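Local structure of predicted metal-dependent hydrolase of the TIM-barrel fold (Lactobacillus casei, 2QPX) at residues D3-F8 against A350-W355; D10-L15 against A358-T363; G296-F301 against L337-N342. The protein is of unproven activity but probably works as a metal-dependent hydrolase of the amidohydrolase family, binding zinc in a TIM-barrel fold. All coordinates share one frame; numbering follows the deposited sequence.

Contact 1: D3-F8 against A350-W355. With EDO (1,2-ethanediol), chain M; EDO (1,2-ethanediol), chain E.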
# COMPACT_ATOMS: atom_id res chain seq x y z
N ASP A 3 -22.70 -15.17 -10.94
CA ASP A 3 -23.17 -14.94 -12.28
C ASP A 3 -22.06 -15.27 -13.25
O ASP A 3 -20.96 -15.61 -12.82
CB ASP A 3 -23.64 -13.51 -12.39
CG ASP A 3 -24.92 -13.25 -11.59
OD1 ASP A 3 -25.98 -13.73 -12.02
OD2 ASP A 3 -24.88 -12.57 -10.55
N ASP A 4 -22.38 -15.24 -14.53
CA ASP A 4 -21.35 -15.33 -15.56
C ASP A 4 -21.54 -14.21 -16.54
O ASP A 4 -22.32 -14.27 -17.49
CB ASP A 4 -21.25 -16.63 -16.33
CG ASP A 4 -19.98 -16.63 -17.25
OD1 ASP A 4 -19.13 -15.66 -17.19
OD2 ASP A 4 -19.81 -17.58 -18.00
N LEU A 5 -20.76 -13.17 -16.30
CA LEU A 5 -20.89 -11.94 -17.03
C LEU A 5 -20.02 -11.83 -18.28
O LEU A 5 -20.03 -10.78 -18.93
CB LEU A 5 -20.55 -10.80 -16.05
CG LEU A 5 -21.75 -10.55 -15.14
CD1 LEU A 5 -21.34 -9.96 -13.82
CD2 LEU A 5 -22.79 -9.69 -15.85
N SER A 6 -19.27 -12.88 -18.62
CA SER A 6 -18.33 -12.81 -19.75
C SER A 6 -19.00 -12.33 -21.04
O SER A 6 -18.51 -11.43 -21.71
CB SER A 6 -17.64 -14.17 -19.97
OG SER A 6 -16.48 -14.05 -20.77
N GLU A 7 -20.11 -12.96 -21.41
CA GLU A 7 -20.74 -12.60 -22.68
C GLU A 7 -21.29 -11.16 -22.67
O GLU A 7 -21.14 -10.41 -23.63
CB GLU A 7 -21.80 -13.67 -22.98
CG GLU A 7 -22.76 -13.39 -24.09
CD GLU A 7 -23.74 -14.57 -24.22
OE1 GLU A 7 -23.25 -15.70 -24.46
OE2 GLU A 7 -24.96 -14.36 -24.04
N PHE A 8 -21.86 -10.75 -21.54
CA PHE A 8 -22.32 -9.39 -21.35
C PHE A 8 -21.17 -8.38 -21.50
O PHE A 8 -21.28 -7.40 -22.24
CB PHE A 8 -22.96 -9.20 -19.97
CG PHE A 8 -23.40 -7.78 -19.73
CD1 PHE A 8 -24.55 -7.30 -20.33
CD2 PHE A 8 -22.66 -6.90 -18.96
CE1 PHE A 8 -24.97 -6.00 -20.17
CE2 PHE A 8 -23.10 -5.58 -18.79
CZ PHE A 8 -24.21 -5.12 -19.40
N ALA A 350 -28.95 -7.64 -12.54
CA ALA A 350 -29.26 -6.37 -13.15
C ALA A 350 -28.36 -5.24 -12.59
O ALA A 350 -27.96 -4.33 -13.33
CB ALA A 350 -30.69 -5.99 -12.95
N GLN A 351 -28.15 -5.27 -11.28
CA GLN A 351 -27.29 -4.24 -10.64
C GLN A 351 -25.85 -4.37 -11.10
O GLN A 351 -25.16 -3.35 -11.34
CB GLN A 351 -27.41 -4.34 -9.12
CG GLN A 351 -26.60 -3.28 -8.36
CD GLN A 351 -27.05 -1.91 -8.66
OE1 GLN A 351 -28.01 -1.39 -8.03
NE2 GLN A 351 -26.34 -1.24 -9.59
N LYS A 352 -25.38 -5.61 -11.20
CA LYS A 352 -24.04 -5.85 -11.75
C LYS A 352 -23.89 -5.24 -13.16
O LYS A 352 -22.91 -4.55 -13.47
CB LYS A 352 -23.70 -7.34 -11.71
CG LYS A 352 -23.66 -7.96 -10.31
CD LYS A 352 -23.40 -9.48 -10.31
CE LYS A 352 -23.34 -10.07 -8.95
NZ LYS A 352 -22.89 -11.52 -8.97
N LYS A 353 -24.85 -5.50 -14.04
CA LYS A 353 -24.84 -4.97 -15.39
C LYS A 353 -24.92 -3.43 -15.41
O LYS A 353 -24.21 -2.77 -16.21
CB LYS A 353 -25.97 -5.59 -16.24
CG LYS A 353 -25.79 -7.09 -16.48
CD LYS A 353 -27.01 -7.62 -17.29
CE LYS A 353 -26.79 -9.04 -17.72
NZ LYS A 353 -28.09 -9.52 -18.37
N ALA A 354 -25.73 -2.86 -14.52
CA ALA A 354 -25.86 -1.39 -14.39
C ALA A 354 -24.51 -0.76 -14.01
O ALA A 354 -24.09 0.22 -14.62
CB ALA A 354 -26.92 -1.01 -13.35
N TRP A 355 -23.81 -1.39 -13.07
CA TRP A 355 -22.51 -0.89 -12.64
C TRP A 355 -21.44 -1.05 -13.72
O TRP A 355 -20.64 -0.11 -13.98
CB TRP A 355 -22.12 -1.56 -11.34
CG TRP A 355 -22.83 -1.00 -10.12
CD1 TRP A 355 -23.39 0.23 -9.99
CD2 TRP A 355 -22.95 -1.64 -8.86
NE1 TRP A 355 -23.85 0.40 -8.70
CE2 TRP A 355 -23.57 -0.72 -7.98
CE3 TRP A 355 -22.55 -2.88 -8.36
CZ2 TRP A 355 -23.87 -1.03 -6.66
CZ3 TRP A 355 -22.85 -3.19 -7.03
CH2 TRP A 355 -23.47 -2.25 -6.20
C1 EDO M . -15.15 -10.02 -21.36
O1 EDO M . -15.49 -11.40 -21.33
C2 EDO M . -13.64 -10.00 -21.36
O2 EDO M . -13.19 -10.79 -20.26
C1 EDO E . -29.08 2.08 -5.42
O1 EDO E . -29.50 3.42 -5.47
C2 EDO E . -28.41 1.83 -6.78
O2 EDO E . -27.34 0.92 -6.62

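Contact 2: D10-L15 against A358-T363. With EDO (1,2-ethanediol), chain F.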
# COMPACT_ATOMS: atom_id res chain seq x y z
N ASP A 10 -18.30 -8.80 -22.95
CA ASP A 10 -17.81 -8.78 -24.31
C ASP A 10 -18.49 -7.72 -25.18
O ASP A 10 -17.84 -7.08 -26.01
CB ASP A 10 -18.03 -10.16 -24.99
CG ASP A 10 -17.03 -11.19 -24.59
OD1 ASP A 10 -15.95 -10.85 -24.05
OD2 ASP A 10 -17.32 -12.38 -24.83
N GLN A 11 -19.79 -7.53 -24.99
CA GLN A 11 -20.53 -6.61 -25.82
C GLN A 11 -20.65 -5.18 -25.28
O GLN A 11 -21.21 -4.30 -25.95
CB GLN A 11 -21.92 -7.18 -26.16
CG GLN A 11 -22.84 -7.39 -25.01
CD GLN A 11 -23.53 -6.12 -24.56
OE1 GLN A 11 -24.23 -5.49 -25.35
NE2 GLN A 11 -23.32 -5.72 -23.27
N VAL A 12 -20.14 -4.91 -24.07
CA VAL A 12 -20.28 -3.59 -23.46
C VAL A 12 -19.40 -2.56 -24.20
O VAL A 12 -18.22 -2.78 -24.40
CB VAL A 12 -19.91 -3.64 -21.96
CG1 VAL A 12 -19.83 -2.24 -21.36
CG2 VAL A 12 -20.90 -4.52 -21.17
N PRO A 13 -19.97 -1.43 -24.62
CA PRO A 13 -19.14 -0.40 -25.25
C PRO A 13 -18.19 0.31 -24.26
O PRO A 13 -18.44 0.33 -23.05
CB PRO A 13 -20.15 0.58 -25.80
CG PRO A 13 -21.41 0.25 -25.15
CD PRO A 13 -21.40 -1.06 -24.59
N LEU A 14 -17.13 0.87 -24.81
CA LEU A 14 -16.13 1.61 -24.01
C LEU A 14 -16.04 3.03 -24.48
O LEU A 14 -15.87 3.28 -25.68
CB LEU A 14 -14.73 0.96 -24.14
CG LEU A 14 -14.60 -0.49 -23.64
CD1 LEU A 14 -13.27 -1.09 -24.10
CD2 LEU A 14 -14.78 -0.58 -22.09
N LEU A 15 -16.12 3.96 -23.54
CA LEU A 15 -15.80 5.37 -23.81
C LEU A 15 -14.45 5.59 -23.14
O LEU A 15 -14.37 5.58 -21.91
CB LEU A 15 -16.87 6.30 -23.25
CG LEU A 15 -16.90 7.73 -23.81
CD1 LEU A 15 -18.08 8.56 -23.23
CD2 LEU A 15 -15.53 8.50 -23.65
N ALA A 358 -22.00 1.66 -16.24
CA ALA A 358 -21.56 2.93 -15.66
C ALA A 358 -20.06 3.09 -15.88
O ALA A 358 -19.58 4.10 -16.40
CB ALA A 358 -21.92 2.94 -14.15
N ILE A 359 -19.32 2.06 -15.49
CA ILE A 359 -17.87 2.13 -15.50
C ILE A 359 -17.29 2.22 -16.93
O ILE A 359 -16.38 3.01 -17.19
CB ILE A 359 -17.29 0.92 -14.77
CG1 ILE A 359 -17.72 0.89 -13.29
CG2 ILE A 359 -15.76 0.87 -14.88
CD1 ILE A 359 -17.46 -0.44 -12.53
N CYS A 360 -17.84 1.40 -17.84
CA CYS A 360 -17.29 1.29 -19.17
C CYS A 360 -17.57 2.50 -20.08
O CYS A 360 -16.74 2.86 -20.92
CB CYS A 360 -17.76 -0.04 -19.80
SG CYS A 360 -16.96 -1.46 -19.09
N TRP A 361 -18.75 3.10 -19.95
CA TRP A 361 -19.14 4.16 -20.84
C TRP A 361 -20.11 5.20 -20.27
O TRP A 361 -20.08 6.36 -20.66
CB TRP A 361 -19.74 3.60 -22.16
CG TRP A 361 -20.98 2.77 -21.94
CD1 TRP A 361 -21.04 1.46 -21.62
CD2 TRP A 361 -22.33 3.25 -21.97
NE1 TRP A 361 -22.36 1.08 -21.44
CE2 TRP A 361 -23.16 2.16 -21.65
CE3 TRP A 361 -22.91 4.50 -22.23
CZ2 TRP A 361 -24.55 2.29 -21.56
CZ3 TRP A 361 -24.30 4.63 -22.13
CH2 TRP A 361 -25.09 3.53 -21.80
N GLN A 362 -21.04 4.77 -19.42
CA GLN A 362 -22.16 5.62 -19.12
C GLN A 362 -21.82 6.79 -18.19
O GLN A 362 -22.29 7.91 -18.40
CB GLN A 362 -23.33 4.80 -18.57
CG GLN A 362 -24.60 5.57 -18.38
CD GLN A 362 -25.63 4.77 -17.60
OE1 GLN A 362 -25.32 4.15 -16.56
NE2 GLN A 362 -26.86 4.80 -18.06
N THR A 363 -20.99 6.54 -17.18
CA THR A 363 -20.57 7.65 -16.32
C THR A 363 -19.79 8.69 -17.13
O THR A 363 -20.05 9.89 -17.04
CB THR A 363 -19.78 7.15 -15.11
OG1 THR A 363 -20.59 6.22 -14.38
CG2 THR A 363 -19.34 8.31 -14.22
C1 EDO F . -24.78 6.95 -14.88
O1 EDO F . -24.40 8.30 -15.15
C2 EDO F . -23.54 6.18 -14.45
O2 EDO F . -22.95 6.89 -13.32

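Contact 3: G296-F301 against L337-N342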
# COMPACT_ATOMS: atom_id res chain seq x y z
N GLY A 296 -1.55 -7.06 -13.00
CA GLY A 296 -2.12 -6.42 -11.81
C GLY A 296 -3.51 -5.85 -11.97
O GLY A 296 -4.11 -5.44 -11.00
N ALA A 297 -4.04 -5.84 -13.19
CA ALA A 297 -5.31 -5.16 -13.47
C ALA A 297 -6.47 -5.69 -12.59
O ALA A 297 -7.23 -4.90 -12.06
CB ALA A 297 -5.64 -5.27 -14.99
N SER A 298 -6.63 -7.00 -12.43
CA SER A 298 -7.72 -7.55 -11.61
C SER A 298 -7.62 -7.23 -10.10
O SER A 298 -8.58 -6.76 -9.47
CB SER A 298 -7.81 -9.06 -11.82
OG SER A 298 -8.78 -9.66 -10.98
N ARG A 299 -6.45 -7.47 -9.51
CA ARG A 299 -6.28 -7.16 -8.08
C ARG A 299 -6.31 -5.67 -7.82
O ARG A 299 -6.91 -5.23 -6.83
CB ARG A 299 -5.05 -7.81 -7.48
CG ARG A 299 -3.74 -7.17 -7.69
CD ARG A 299 -2.60 -7.95 -6.93
NE ARG A 299 -2.51 -9.28 -7.50
CZ ARG A 299 -1.76 -9.62 -8.54
NH1 ARG A 299 -0.91 -8.76 -9.10
NH2 ARG A 299 -1.83 -10.87 -8.98
N VAL A 300 -5.74 -4.88 -8.72
CA VAL A 300 -5.82 -3.41 -8.62
C VAL A 300 -7.24 -2.91 -8.76
O VAL A 300 -7.68 -2.07 -7.96
CB VAL A 300 -4.83 -2.70 -9.59
CG1 VAL A 300 -5.08 -1.19 -9.61
CG2 VAL A 300 -3.38 -3.01 -9.13
N PHE A 301 -8.03 -3.45 -9.70
CA PHE A 301 -9.42 -3.09 -9.78
C PHE A 301 -10.13 -3.39 -8.47
O PHE A 301 -10.87 -2.56 -7.91
CB PHE A 301 -10.11 -3.79 -10.95
CG PHE A 301 -11.54 -3.41 -11.09
CD1 PHE A 301 -11.89 -2.27 -11.81
CD2 PHE A 301 -12.52 -4.11 -10.43
CE1 PHE A 301 -13.22 -1.87 -11.87
CE2 PHE A 301 -13.84 -3.70 -10.48
CZ PHE A 301 -14.19 -2.60 -11.19
N LEU A 337 -13.39 -6.81 -14.76
CA LEU A 337 -14.80 -6.61 -14.46
C LEU A 337 -15.51 -7.95 -14.29
O LEU A 337 -16.30 -8.12 -13.35
CB LEU A 337 -15.47 -5.81 -15.54
CG LEU A 337 -15.03 -4.37 -15.75
CD1 LEU A 337 -15.73 -3.80 -17.01
CD2 LEU A 337 -15.32 -3.51 -14.53
N VAL A 338 -15.26 -8.89 -15.21
CA VAL A 338 -15.90 -10.22 -15.07
C VAL A 338 -15.51 -10.90 -13.77
O VAL A 338 -16.36 -11.44 -13.08
CB VAL A 338 -15.54 -11.13 -16.26
CG1 VAL A 338 -16.07 -12.57 -16.09
CG2 VAL A 338 -16.05 -10.53 -17.57
N ALA A 339 -14.21 -10.88 -13.44
CA ALA A 339 -13.70 -11.56 -12.26
C ALA A 339 -14.28 -10.92 -11.00
O ALA A 339 -14.58 -11.60 -10.05
CB ALA A 339 -12.17 -11.52 -12.22
N HIS A 340 -14.46 -9.60 -11.02
CA HIS A 340 -14.96 -8.90 -9.85
C HIS A 340 -16.45 -9.14 -9.65
O HIS A 340 -16.91 -9.44 -8.54
CB HIS A 340 -14.72 -7.39 -9.99
CG HIS A 340 -15.16 -6.61 -8.79
ND1 HIS A 340 -14.41 -6.53 -7.63
CD2 HIS A 340 -16.30 -5.92 -8.54
CE1 HIS A 340 -15.05 -5.78 -6.75
NE2 HIS A 340 -16.20 -5.39 -7.27
N PHE A 341 -17.20 -8.92 -10.70
CA PHE A 341 -18.64 -8.94 -10.57
C PHE A 341 -19.26 -10.33 -10.57
O PHE A 341 -20.35 -10.49 -9.99
CB PHE A 341 -19.31 -8.08 -11.63
CG PHE A 341 -19.13 -6.61 -11.40
CD1 PHE A 341 -19.78 -5.98 -10.36
CD2 PHE A 341 -18.25 -5.88 -12.17
CE1 PHE A 341 -19.58 -4.61 -10.12
CE2 PHE A 341 -18.05 -4.54 -11.95
CZ PHE A 341 -18.71 -3.90 -10.93
N ASN A 342 -18.61 -11.32 -11.14
CA ASN A 342 -19.24 -12.67 -11.17
C ASN A 342 -19.60 -13.13 -9.77
O ASN A 342 -20.69 -13.61 -9.58
CB ASN A 342 -18.34 -13.71 -11.82
CG ASN A 342 -18.50 -13.78 -13.33
OD1 ASN A 342 -19.31 -13.08 -13.91
ND2 ASN A 342 -17.71 -14.67 -13.97

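Contact 1: D3-F8 against A350-W355
Phe8 and Lys353 mark the closest backbone approach, with CA atoms 7.8 Å apart where the first turn of helix 6-11 comes up to the early part of helix 349-367. Their side chains meet by a CH-pi contact. The extended chain of Lys353 crosses one face of the Phe8 ring, and its CG stands 3.7 Å from the ring centroid, 6° off the normal. Lys353 CB reaches Phe8 CZ at 3.6 Å. CG of Phe8 lies anti to the backbone N (chi1 178°), on a bond from CA that points toward helix 349-367. An alanine in place of Phe8 would probably leave the aliphatic stem of Lys353 without this aromatic cover and freer to swing. Leu5 fits between the two lysines, CD1 against Lys352 CD and CD2 against Lys353 CG. Beyond it Lys352, also extended, runs out to Asp3. Its NZ forms a salt bridge with Asp3 OD2 at 2.7 Å, meeting the anti lone pair of that oxygen. The same ammonium is hydrogen-bonded to the carbonyls of Gly1 and Phe341, so several oxygens hold it. On the first segment, Asp4 OD1 accepts from Ser6 N, a capping bond of 3.1 Å. The arrangement joins the N-terminal lead-in, ahead of the first barrel strand, to the last long helix of a TIM barrel.

Contact 2: D10-L15 against A358-T363
Cys360 is the bump of this contact, and residues Val12 to Leu14 make the hollow that receives it. Its CB rests 3.3 Å from Pro13 O, with Leu14 CD2 at 3.8 Å from the same CB. Val12 CG1 closes in as well, but Val12 has two deposited conformers and the tightness of that approach is doubtful. SG, anti to its own carbonyl carbon (chi1 -73°), touches Leu14 CD2 and, in the conformer given, Val12 CG1. A second fit involves Trp361. Its CG takes the crowded position between backbone N and carbonyl carbon (chi1 61°). The indole lies side by side with the Pro13 ring, whose CG is 4.0 Å from the centroid of the five-membered ring. Pro13 CG and Gln362 CB lie over opposite faces of the indole, each toward its rim. Its NE1 is hydrogen-bonded to Asn357 OD1, which would limit its rotation. This is where the first strand of the TIM barrel, 14-19, meets the last helix, 349-367, next to strand 95-101. Strand 14-19 carries the zinc ligand His18, and His20, another, follows directly after its end. The helix widens here into a pi-type turn, with Thr363 N bonded to Ala358 O at 2.9 Å. Cys360 O bonds across to the strand, taking Leu15 N at 2.9 Å with an N-H...O angle of 168°. Leu14 CA adds a CA-H...O contact of 3.4 Å to the same Cys360 O. Pro13 O is buried here with no polar partner in the model, and Trp361 CD1 comes to 3.2 Å from it. Leu15 turns its CB onto Trp361 CB, 4.1 Å away.

Contact 3: G296-F301 against L337-N342
His340, which meets Phe301 across the contact, has its imidazole held at both nitrogens. ND1 is hydrogen-bonded to Asn302 OD1 and NE2 to Tyr310 OH. These two bonds from outside the segments fix how the ring is turned and present one of its faces to helix 297-304. Phe301 comes to that face edge-on in a T-shaped pair, with centroids 5.2 Å apart and planes at 77°. The touching atom is Phe301 CE2, over the rim of the imidazole and 3.6 Å from His340 CG. The CB of Phe301 points toward the other helix, and CG lies anti to the backbone N (chi1 -179°). The tip of the ring goes further: Phe301 CZ meets Leu337 CD2 at 3.6 Å. That methyl also lies in the plane of the Phe341 ring, at its edge, and so packs against both phenylalanines. A looser approach of 4.4 Å joins Phe301 CZ to Phe341 CE2. The two segments belong to helices on the outside of the TIM barrel. Helix 297-304 comes after strand 282-285, with the short helix 289-292 between. Helix 323-342 follows strand 313-314, and the two strands are neighbours in one parallel sheet. The short helix axes approach to 9.5 Å and cross at -45°. Within helix 323-342, His340 CD2 stands 3.7 Å above the plane of the Phe341 ring, over its centre. The imidazole is thus packed by Phe301 CE2 and Phe341 as well as tied by its two polar partners. At the far end of the contact Ala339 and Ser298, in the conformer given, come near one another only lightly. Arg299 NH1 forms a salt bridge with Glu306 OE2 of the third subunit.

The three contacts lie on the same side of the chain's centre, with their own centres 12 to 15 Å apart. Contacts 1 and 2 both pair helix 6-11 and what adjoins it with helix 349-367, and their segments alternate along the chain. Contact 3 is nested inside the loops that both close, and it uses helix 323-342, which comes just before helix 349-367. Contacts 1 and 3 touch where Asn342 bonds to Asp3 and Leu5. Contacts 2 and 3 touch through Cys360 and Leu337, and through Ile359, which packs on Phe301 and Phe341. Contacts 1 and 2 join the N-terminal lead-in and first strand to the last helix, and contact 3 ties the helix before it to helix 297-304.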